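PDB 3PPT: Sodium/calcium exchanger regulatory protein 1 from Loligo pealei, which binds fatty acids such as palmitoleate inside a beta-barrel, also binds phosphoinositides and, when phosphorylated, stimulates the squid optic nerve sodium/calcium exchanger. Local coordinates for residues M32-E41 and I51-T59; D3-E11 and R105-H113. All coordinates share one frame; numbering follows the deposited sequence. Where two conformers were deposited one is given.

Contact 1: M32-E41 and I51-T59; sequences MANAATPTQE and IKTSTTFKT. With PAM (palmitoleic acid), chain B.
The ring of Phe-57 is sandwiched between Met-32 and its own turn. Over one face sits Met-32 CB, 3.9 Å from the ring centroid in a CH-pi contact. In one of two conformers, Met-32 CG sits beside the backbone N and chi2 is extended (-168°), laying SD over the same face as a Met-aromatic contact; the bend at chi3 turns CE toward Phe-57 CD1. Thr-55 OG1 covers the opposite face. At the edge, near the ring plane, lie Ala-36 CB and atom C12 of palmitoleic acid, the latter 3.6 Å from Phe-57 CE1.

Thr-55 OG1 does more than pack: it accepts from Phe-57 N in an ST turn and donates to Lys-58 O at 2.7 Å, fixing the loop that carries the ring. Beyond Pro-38 the chains pair as antiparallel strands. Thr-39 and Ser-54 form one hydrogen-bonded pair, Glu-41 and Lys-52 another, and on their side of the sheet a water reaches Thr-39 OG1, Ser-54 OG and Glu-41 OE1. Gln-40 and Thr-53, the non-hydrogen-bonded pair between them, point to the ligand side, lying alongside each other with Gln-40 CG 3.6 Å from Thr-53 OG1. Gln-40 NE2 lies 2.9 Å from palmitoleate O1, while its OE1 accepts from Arg-105. Hairpin, helix end and turn together line the interior fatty-acid pocket of an FABP beta-barrel.

Contact 2: D3-E11 and R105-H113; sequences DLAGKWILE and REVKDGKMH
Contact 2 is an apolar packing of Leu-4 and Trp-8 against the hairpin 101-108/111-118; strand 6-14 is separated from strand 111-118 in the sheet by strand 121-130, and the side chains meet past it. The strand segments 6-11 and 111-113 cross at 70°. Met-112 lies over one face of the indole: its CB is 3.7 Å from the centroid of the six-membered ring, and SD stands above the five-membered ring in a Met-aromatic contact. A turn at chi3 (66°) folds CE back to Trp-8 CG. Gly-110 O meets the ring edge in plane, 3.6 Å from Trp-8 CZ3. The other end of the indole is tethered by a nearly straight bond from Trp-8 NE1 to Leu-4 O, 2.9 Å, fixing the ring's rotation. Leu-4 CD2 touches Val-107 CG2 and Met-112 SD, 3.6 Å from each. A leucine in place of Trp-8 would probably strip the Met-112 side chain of its aromatic platform and deprive Leu-4 O of its indole donor. Near the type I' turn, Lys-111 NZ bridges to the syn lone pair of Glu-11 OE1 at 2.8 Å. Such inward packing of the N-terminal strand onto a later hairpin fits the closed end of an FABP-type beta-barrel.

How the contacts relate
Both contacts belong to one antiparallel barrel sheet and lie with their centres 15 Å apart. Along the chain contact 1 is nested within contact 2: residues 32-41 and 51-59 fall in the long excursion between 3-11 and 105-113. Strands 39-45 and 6-14 are neighbours, so the contacts meet directly: Gln-40 O lies 2.9 Å from Trp-8 N, a probable backbone hydrogen bond, and Met-112 CE packs on Gln-40 OE1. Contact 1 thus borders the bound fatty acid, while contact 2 stands behind its carboxylate end, where Arg-125 and Tyr-127 bind the ligand. Contact 1 supplies pocket residues; contact 2, packing segments far apart in sequence past strand 121-130, probably helps position the wall beside it.

Contact 1: M32-E41 and I51-T59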
loop_
_atom_site.group_PDB
_atom_site.type_symbol
_atom_site.label_atom_id
_atom_site.label_comp_id
_atom_site.label_asym_id
_atom_site.label_seq_id
_atom_site.Cartn_x
_atom_site.Cartn_y
_atom_site.Cartn_z
ATOM N N MET A 32 1.738 15.939 6.091
ATOM C CA MET A 32 0.877 15.811 4.919
ATOM C C MET A 32 0.268 14.414 4.804
ATOM O O MET A 32 -0.927 14.263 4.556
ATOM C CB MET A 32 1.659 16.148 3.650
ATOM C CG MET A 32 2.182 17.577 3.618
ATOM S SD MET A 32 2.780 18.060 1.989
ATOM C CE MET A 32 4.265 17.072 1.882
ATOM N N ALA A 33 1.092 13.392 4.992
ATOM C CA ALA A 33 0.648 12.022 4.839
ATOM C C ALA A 33 -0.348 11.617 5.912
ATOM O O ALA A 33 -1.310 10.924 5.607
ATOM C CB ALA A 33 1.827 11.072 4.806
ATOM N N ASN A 34 -0.124 12.037 7.160
ATOM C CA ASN A 34 -1.072 11.735 8.225
ATOM C C ASN A 34 -2.448 12.340 7.953
ATOM O O ASN A 34 -3.477 11.723 8.256
ATOM C CB ASN A 34 -0.549 12.209 9.586
ATOM C CG ASN A 34 0.475 11.256 10.188
ATOM O OD1 ASN A 34 0.281 10.038 10.192
ATOM N ND2 ASN A 34 1.569 11.805 10.703
ATOM N N ALA A 35 -2.467 13.545 7.383
ATOM C CA ALA A 35 -3.712 14.262 7.131
ATOM C C ALA A 35 -4.411 13.807 5.855
ATOM O O ALA A 35 -5.562 14.161 5.624
ATOM C CB ALA A 35 -3.452 15.755 7.073
ATOM N N ALA A 36 -3.713 13.043 5.022
ATOM C CA ALA A 36 -4.247 12.655 3.723
ATOM C C ALA A 36 -5.403 11.666 3.820
ATOM O O ALA A 36 -5.521 10.908 4.788
ATOM C CB ALA A 36 -3.140 12.072 2.852
ATOM N N THR A 37 -6.218 11.648 2.774
ATOM C CA THR A 37 -7.258 10.640 2.605
ATOM C C THR A 37 -7.042 9.999 1.239
ATOM O O THR A 37 -7.747 10.294 0.281
ATOM C CB THR A 37 -8.670 11.256 2.689
ATOM O OG1 THR A 37 -8.765 12.053 3.874
ATOM C CG2 THR A 37 -9.733 10.159 2.725
ATOM N N PRO A 38 -6.055 9.106 1.145
ATOM C CA PRO A 38 -5.693 8.567 -0.167
ATOM C C PRO A 38 -6.745 7.662 -0.777
ATOM O O PRO A 38 -7.550 7.028 -0.077
ATOM C CB PRO A 38 -4.443 7.737 0.133
ATOM C CG PRO A 38 -4.566 7.397 1.587
ATOM C CD PRO A 38 -5.174 8.605 2.213
ATOM N N THR A 39 -6.715 7.596 -2.099
ATOM C CA THR A 39 -7.431 6.558 -2.817
ATOM C C THR A 39 -6.421 5.560 -3.364
ATOM O O THR A 39 -5.278 5.915 -3.675
ATOM C CB THR A 39 -8.247 7.102 -3.990
ATOM O OG1 THR A 39 -7.367 7.690 -4.958
ATOM C CG2 THR A 39 -9.272 8.121 -3.490
ATOM N N GLN A 40 -6.859 4.316 -3.507
ATOM C CA GLN A 40 -6.100 3.316 -4.246
ATOM C C GLN A 40 -6.975 2.783 -5.361
ATOM O O GLN A 40 -8.149 2.443 -5.144
ATOM C CB GLN A 40 -5.640 2.168 -3.351
ATOM C CG GLN A 40 -4.539 2.578 -2.378
ATOM C CD GLN A 40 -3.942 1.398 -1.626
ATOM O OE1 GLN A 40 -3.917 0.275 -2.139
ATOM N NE2 GLN A 40 -3.439 1.646 -0.412
ATOM N N GLU A 41 -6.398 2.695 -6.550
ATOM C CA GLU A 41 -7.070 2.088 -7.680
ATOM C C GLU A 41 -6.247 0.911 -8.132
ATOM O O GLU A 41 -5.077 1.056 -8.495
ATOM C CB GLU A 41 -7.234 3.102 -8.787
ATOM C CG GLU A 41 -8.291 4.100 -8.431
ATOM C CD GLU A 41 -8.315 5.268 -9.365
ATOM O OE1 GLU A 41 -7.386 6.093 -9.266
ATOM O OE2 GLU A 41 -9.259 5.359 -10.186
ATOM N N ILE A 51 -1.310 -0.626 -9.221
ATOM C CA ILE A 51 -1.893 0.074 -8.082
ATOM C C ILE A 51 -1.491 1.534 -8.131
ATOM O O ILE A 51 -0.300 1.864 -8.102
ATOM C CB ILE A 51 -1.420 -0.513 -6.737
ATOM C CG1 ILE A 51 -1.722 -2.011 -6.658
ATOM C CG2 ILE A 51 -2.084 0.224 -5.580
ATOM C CD1 ILE A 51 -1.346 -2.641 -5.333
ATOM N N LYS A 52 -2.495 2.402 -8.222
ATOM C CA LYS A 52 -2.289 3.846 -8.181
ATOM C C LYS A 52 -2.791 4.363 -6.844
ATOM O O LYS A 52 -3.964 4.184 -6.503
ATOM C CB LYS A 52 -3.037 4.548 -9.328
ATOM C CG LYS A 52 -2.900 6.072 -9.273
ATOM C CD LYS A 52 -3.757 6.796 -10.315
ATOM C CE LYS A 52 -3.315 6.507 -11.723
ATOM N NZ LYS A 52 -1.993 7.108 -12.033
ATOM N N THR A 53 -1.904 5.002 -6.087
ATOM C CA THR A 53 -2.285 5.592 -4.804
ATOM C C THR A 53 -2.191 7.094 -4.945
ATOM O O THR A 53 -1.119 7.613 -5.252
ATOM C CB THR A 53 -1.373 5.124 -3.647
ATOM O OG1 THR A 53 -1.335 3.688 -3.626
ATOM C CG2 THR A 53 -1.901 5.634 -2.315
ATOM N N SER A 54 -3.313 7.779 -4.738
ATOM C CA SER A 54 -3.412 9.214 -5.031
ATOM C C SER A 54 -3.737 10.032 -3.792
ATOM O O SER A 54 -4.577 9.637 -2.988
ATOM C CB SER A 54 -4.522 9.464 -6.064
ATOM O OG SER A 54 -4.343 8.735 -7.272
ATOM N N THR A 55 -3.078 11.182 -3.657
ATOM C CA THR A 55 -3.415 12.189 -2.654
ATOM C C THR A 55 -3.344 13.557 -3.327
ATOM O O THR A 55 -2.983 13.656 -4.493
ATOM C CB THR A 55 -2.411 12.192 -1.477
ATOM O OG1 THR A 55 -1.127 12.627 -1.952
ATOM C CG2 THR A 55 -2.294 10.811 -0.821
ATOM N N THR A 56 -3.620 14.617 -2.575
ATOM C CA THR A 56 -3.555 15.955 -3.154
ATOM C C THR A 56 -2.131 16.423 -3.437
ATOM O O THR A 56 -1.948 17.383 -4.186
ATOM C CB THR A 56 -4.228 17.001 -2.258
ATOM O OG1 THR A 56 -3.532 17.090 -1.008
ATOM C CG2 THR A 56 -5.685 16.665 -2.018
ATOM N N PHE A 57 -1.136 15.767 -2.834
ATOM C CA PHE A 57 0.251 16.236 -2.902
ATOM C C PHE A 57 1.207 15.256 -3.576
ATOM O O PHE A 57 2.312 15.642 -3.931
ATOM C CB PHE A 57 0.777 16.588 -1.502
ATOM C CG PHE A 57 0.742 15.438 -0.538
ATOM C CD1 PHE A 57 1.830 14.583 -0.402
ATOM C CD2 PHE A 57 -0.391 15.201 0.223
ATOM C CE1 PHE A 57 1.784 13.511 0.485
ATOM C CE2 PHE A 57 -0.447 14.138 1.096
ATOM C CZ PHE A 57 0.641 13.288 1.231
ATOM N N LYS A 58 0.792 13.999 -3.742
ATOM C CA LYS A 58 1.672 12.959 -4.278
ATOM C C LYS A 58 0.872 11.761 -4.766
ATOM O O LYS A 58 -0.073 11.331 -4.110
ATOM C CB LYS A 58 2.653 12.483 -3.190
ATOM C CG LYS A 58 3.621 11.364 -3.611
ATOM C CD LYS A 58 4.636 11.869 -4.622
ATOM C CE LYS A 58 5.631 10.792 -5.012
ATOM N NZ LYS A 58 6.679 11.327 -5.931
ATOM N N THR A 59 1.271 11.215 -5.908
ATOM C CA THR A 59 0.695 9.972 -6.422
ATOM C C THR A 59 1.801 8.968 -6.685
ATOM O O THR A 59 2.876 9.335 -7.170
ATOM C CB THR A 59 -0.076 10.234 -7.720
ATOM O OG1 THR A 59 -1.227 11.019 -7.415
ATOM C CG2 THR A 59 -0.546 8.936 -8.375
HETATM C C1 PAM B . -1.438 3.727 2.146
HETATM O O1 PAM B . -1.497 3.329 0.954
HETATM O O2 PAM B . -2.474 4.004 2.796
HETATM C C2 PAM B . -0.094 3.880 2.839
HETATM C C3 PAM B . 1.098 3.774 1.898
HETATM C C4 PAM B . 2.407 4.003 2.650
HETATM C C5 PAM B . 3.581 4.048 1.673
HETATM C C6 PAM B . 4.945 4.238 2.328
HETATM C C7 PAM B . 5.013 5.495 3.187
HETATM C C8 PAM B . 4.772 6.746 2.354
HETATM C C9 PAM B . 4.810 7.965 3.240
HETATM C C10 PAM B . 4.612 9.194 2.759
HETATM C C11 PAM B . 4.330 9.456 1.299
HETATM C C12 PAM B . 2.977 10.138 1.165
HETATM C C13 PAM B . 1.917 9.196 0.618
HETATM C C14 PAM B . 2.136 8.942 -0.868
HETATM C C15 PAM B . 1.000 8.096 -1.425
HETATM C C16 PAM B . 0.560 8.599 -2.778
HETATM O O HOH W 1 -5.324 13.362 0.177
HETATM O O HOH W 2 -5.857 6.399 -6.926
#

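Contact 2: D3-E11 and R105-H113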
loop_
_atom_site.group_PDB
_atom_site.type_symbol
_atom_site.label_atom_id
_atom_site.label_comp_id
_atom_site.label_asym_id
_atom_site.label_seq_id
_atom_site.Cartn_x
_atom_site.Cartn_y
_atom_site.Cartn_z
ATOM N N ASP A 3 -10.582 -9.829 -5.681
ATOM C CA ASP A 3 -11.535 -8.783 -5.331
ATOM C C ASP A 3 -10.904 -7.477 -4.846
ATOM O O ASP A 3 -11.604 -6.516 -4.536
ATOM C CB ASP A 3 -12.582 -9.285 -4.334
ATOM C CG ASP A 3 -11.981 -9.904 -3.077
ATOM O OD1 ASP A 3 -12.712 -9.920 -2.063
ATOM O OD2 ASP A 3 -10.817 -10.380 -3.078
ATOM N N LEU A 4 -9.575 -7.420 -4.783
ATOM C CA LEU A 4 -8.897 -6.161 -4.499
ATOM C C LEU A 4 -9.059 -5.175 -5.651
ATOM O O LEU A 4 -8.883 -3.981 -5.470
ATOM C CB LEU A 4 -7.412 -6.410 -4.189
ATOM C CG LEU A 4 -7.136 -6.953 -2.786
ATOM C CD1 LEU A 4 -5.712 -7.490 -2.703
ATOM C CD2 LEU A 4 -7.394 -5.886 -1.706
ATOM N N ALA A 5 -9.417 -5.679 -6.831
ATOM C CA ALA A 5 -9.642 -4.803 -7.977
ATOM C C ALA A 5 -10.723 -3.773 -7.683
ATOM O O ALA A 5 -11.748 -4.081 -7.067
ATOM C CB ALA A 5 -10.033 -5.623 -9.219
ATOM N N GLY A 6 -10.476 -2.550 -8.131
ATOM C CA GLY A 6 -11.459 -1.483 -8.057
ATOM C C GLY A 6 -10.868 -0.248 -7.411
ATOM O O GLY A 6 -9.647 -0.053 -7.415
ATOM N N LYS A 7 -11.733 0.590 -6.854
ATOM C CA LYS A 7 -11.296 1.834 -6.235
ATOM C C LYS A 7 -11.645 1.839 -4.757
ATOM O O LYS A 7 -12.705 1.343 -4.349
ATOM C CB LYS A 7 -11.938 3.028 -6.953
ATOM C CG LYS A 7 -11.514 4.372 -6.400
ATOM C CD LYS A 7 -11.989 5.508 -7.285
ATOM C CE LYS A 7 -11.462 6.817 -6.758
ATOM N NZ LYS A 7 -11.906 7.930 -7.627
ATOM N N TRP A 8 -10.744 2.410 -3.963
ATOM C CA TRP A 8 -10.801 2.362 -2.510
ATOM C C TRP A 8 -10.456 3.736 -1.962
ATOM O O TRP A 8 -9.620 4.430 -2.534
ATOM C CB TRP A 8 -9.744 1.374 -1.997
ATOM C CG TRP A 8 -9.948 -0.014 -2.496
ATOM C CD1 TRP A 8 -9.325 -0.622 -3.554
ATOM C CD2 TRP A 8 -10.850 -0.978 -1.950
ATOM N NE1 TRP A 8 -9.785 -1.917 -3.690
ATOM C CE2 TRP A 8 -10.722 -2.155 -2.719
ATOM C CE3 TRP A 8 -11.747 -0.962 -0.878
ATOM C CZ2 TRP A 8 -11.472 -3.305 -2.450
ATOM C CZ3 TRP A 8 -12.486 -2.096 -0.610
ATOM C CH2 TRP A 8 -12.343 -3.254 -1.393
ATOM N N ILE A 9 -11.053 4.121 -0.841
ATOM C CA ILE A 9 -10.693 5.383 -0.189
ATOM C C ILE A 9 -10.488 5.158 1.314
ATOM O O ILE A 9 -11.207 4.378 1.931
ATOM C CB ILE A 9 -11.740 6.484 -0.496
ATOM C CG1 ILE A 9 -11.215 7.864 -0.092
ATOM C CG2 ILE A 9 -13.095 6.148 0.145
ATOM C CD1 ILE A 9 -11.992 9.012 -0.735
ATOM N N LEU A 10 -9.487 5.813 1.897
ATOM C CA LEU A 10 -9.141 5.552 3.287
ATOM C C LEU A 10 -10.295 5.880 4.219
ATOM O O LEU A 10 -10.870 6.961 4.123
ATOM C CB LEU A 10 -7.944 6.402 3.695
ATOM C CG LEU A 10 -7.413 6.128 5.107
ATOM C CD1 LEU A 10 -6.729 4.766 5.170
ATOM C CD2 LEU A 10 -6.470 7.244 5.568
ATOM N N GLU A 11 -10.594 4.962 5.133
ATOM C CA GLU A 11 -11.600 5.183 6.168
ATOM C C GLU A 11 -11.008 5.319 7.578
ATOM O O GLU A 11 -11.425 6.191 8.344
ATOM C CB GLU A 11 -12.651 4.071 6.143
ATOM C CG GLU A 11 -13.756 4.228 7.178
ATOM C CD GLU A 11 -14.808 3.149 7.045
ATOM O OE1 GLU A 11 -14.465 1.952 7.176
ATOM O OE2 GLU A 11 -15.973 3.501 6.786
ATOM N N ARG A 105 -2.548 -6.627 1.694
ATOM C CA ARG A 105 -3.883 -6.109 1.392
ATOM C C ARG A 105 -4.823 -7.289 1.275
ATOM O O ARG A 105 -4.506 -8.278 0.628
ATOM C CB ARG A 105 -3.889 -5.359 0.065
ATOM C CG ARG A 105 -3.171 -4.023 0.063
ATOM C CD ARG A 105 -3.129 -3.506 -1.357
ATOM N NE ARG A 105 -2.547 -2.177 -1.533
ATOM C CZ ARG A 105 -1.250 -1.938 -1.666
ATOM N NH1 ARG A 105 -0.376 -2.932 -1.557
ATOM N NH2 ARG A 105 -0.823 -0.702 -1.881
ATOM N N GLU A 106 -5.990 -7.183 1.893
ATOM C CA GLU A 106 -7.010 -8.199 1.680
ATOM C C GLU A 106 -8.365 -7.593 1.979
ATOM O O GLU A 106 -8.483 -6.697 2.809
ATOM C CB GLU A 106 -6.766 -9.444 2.532
ATOM C CG GLU A 106 -7.101 -9.314 4.002
ATOM C CD GLU A 106 -6.957 -10.646 4.750
ATOM O OE1 GLU A 106 -7.474 -11.684 4.278
ATOM O OE2 GLU A 106 -6.318 -10.659 5.815
ATOM N N VAL A 107 -9.389 -8.090 1.294
ATOM C CA VAL A 107 -10.745 -7.603 1.518
ATOM C C VAL A 107 -11.450 -8.501 2.522
ATOM O O VAL A 107 -11.485 -9.732 2.368
ATOM C CB VAL A 107 -11.564 -7.525 0.213
ATOM C CG1 VAL A 107 -12.911 -6.837 0.468
ATOM C CG2 VAL A 107 -10.789 -6.769 -0.839
ATOM N N LYS A 108 -11.962 -7.873 3.577
ATOM C CA LYS A 108 -12.663 -8.557 4.652
ATOM C C LYS A 108 -13.924 -7.765 4.944
ATOM O O LYS A 108 -13.850 -6.556 5.177
ATOM C CB LYS A 108 -11.799 -8.595 5.913
ATOM C CG LYS A 108 -10.372 -9.057 5.681
ATOM C CD LYS A 108 -9.563 -9.055 6.972
ATOM N N ASP A 109 -15.074 -8.437 4.924
ATOM C CA ASP A 109 -16.356 -7.782 5.174
ATOM C C ASP A 109 -16.543 -6.549 4.272
ATOM O O ASP A 109 -17.089 -5.530 4.699
ATOM C CB ASP A 109 -16.488 -7.417 6.661
ATOM C CG ASP A 109 -17.939 -7.240 7.105
ATOM O OD1 ASP A 109 -18.849 -7.804 6.459
ATOM O OD2 ASP A 109 -18.171 -6.543 8.117
ATOM N N GLY A 110 -16.073 -6.652 3.029
ATOM C CA GLY A 110 -16.266 -5.603 2.034
ATOM C C GLY A 110 -15.242 -4.476 2.001
ATOM O O GLY A 110 -15.253 -3.652 1.095
ATOM N N LYS A 111 -14.365 -4.456 2.996
ATOM C CA LYS A 111 -13.368 -3.404 3.194
ATOM C C LYS A 111 -11.954 -3.906 3.001
ATOM O O LYS A 111 -11.635 -5.031 3.369
ATOM C CB LYS A 111 -13.507 -2.809 4.581
ATOM C CG LYS A 111 -14.847 -2.156 4.745
ATOM C CD LYS A 111 -14.909 -1.240 5.919
ATOM C CE LYS A 111 -16.280 -0.590 5.958
ATOM N NZ LYS A 111 -16.508 0.066 7.248
ATOM N N MET A 112 -11.106 -3.070 2.414
ATOM C CA MET A 112 -9.723 -3.470 2.211
ATOM C C MET A 112 -8.914 -3.139 3.445
ATOM O O MET A 112 -8.822 -1.977 3.842
ATOM C CB MET A 112 -9.136 -2.786 0.982
ATOM C CG MET A 112 -7.684 -3.183 0.743
ATOM S SD MET A 112 -6.909 -2.502 -0.748
ATOM C CE MET A 112 -6.862 -0.750 -0.379
ATOM N N HIS A 113 -8.351 -4.174 4.061
ATOM C CA HIS A 113 -7.429 -4.003 5.174
ATOM C C HIS A 113 -6.017 -4.032 4.635
ATOM O O HIS A 113 -5.592 -5.029 4.057
ATOM C CB HIS A 113 -7.595 -5.130 6.192
ATOM C CG HIS A 113 -8.891 -5.079 6.928
ATOM N ND1 HIS A 113 -8.962 -5.075 8.306
ATOM C CD2 HIS A 113 -10.164 -5.002 6.483
ATOM C CE1 HIS A 113 -10.228 -5.015 8.673
ATOM N NE2 HIS A 113 -10.980 -4.964 7.586
HETATM O O HOH W 3 -9.014 -9.789 -0.944
#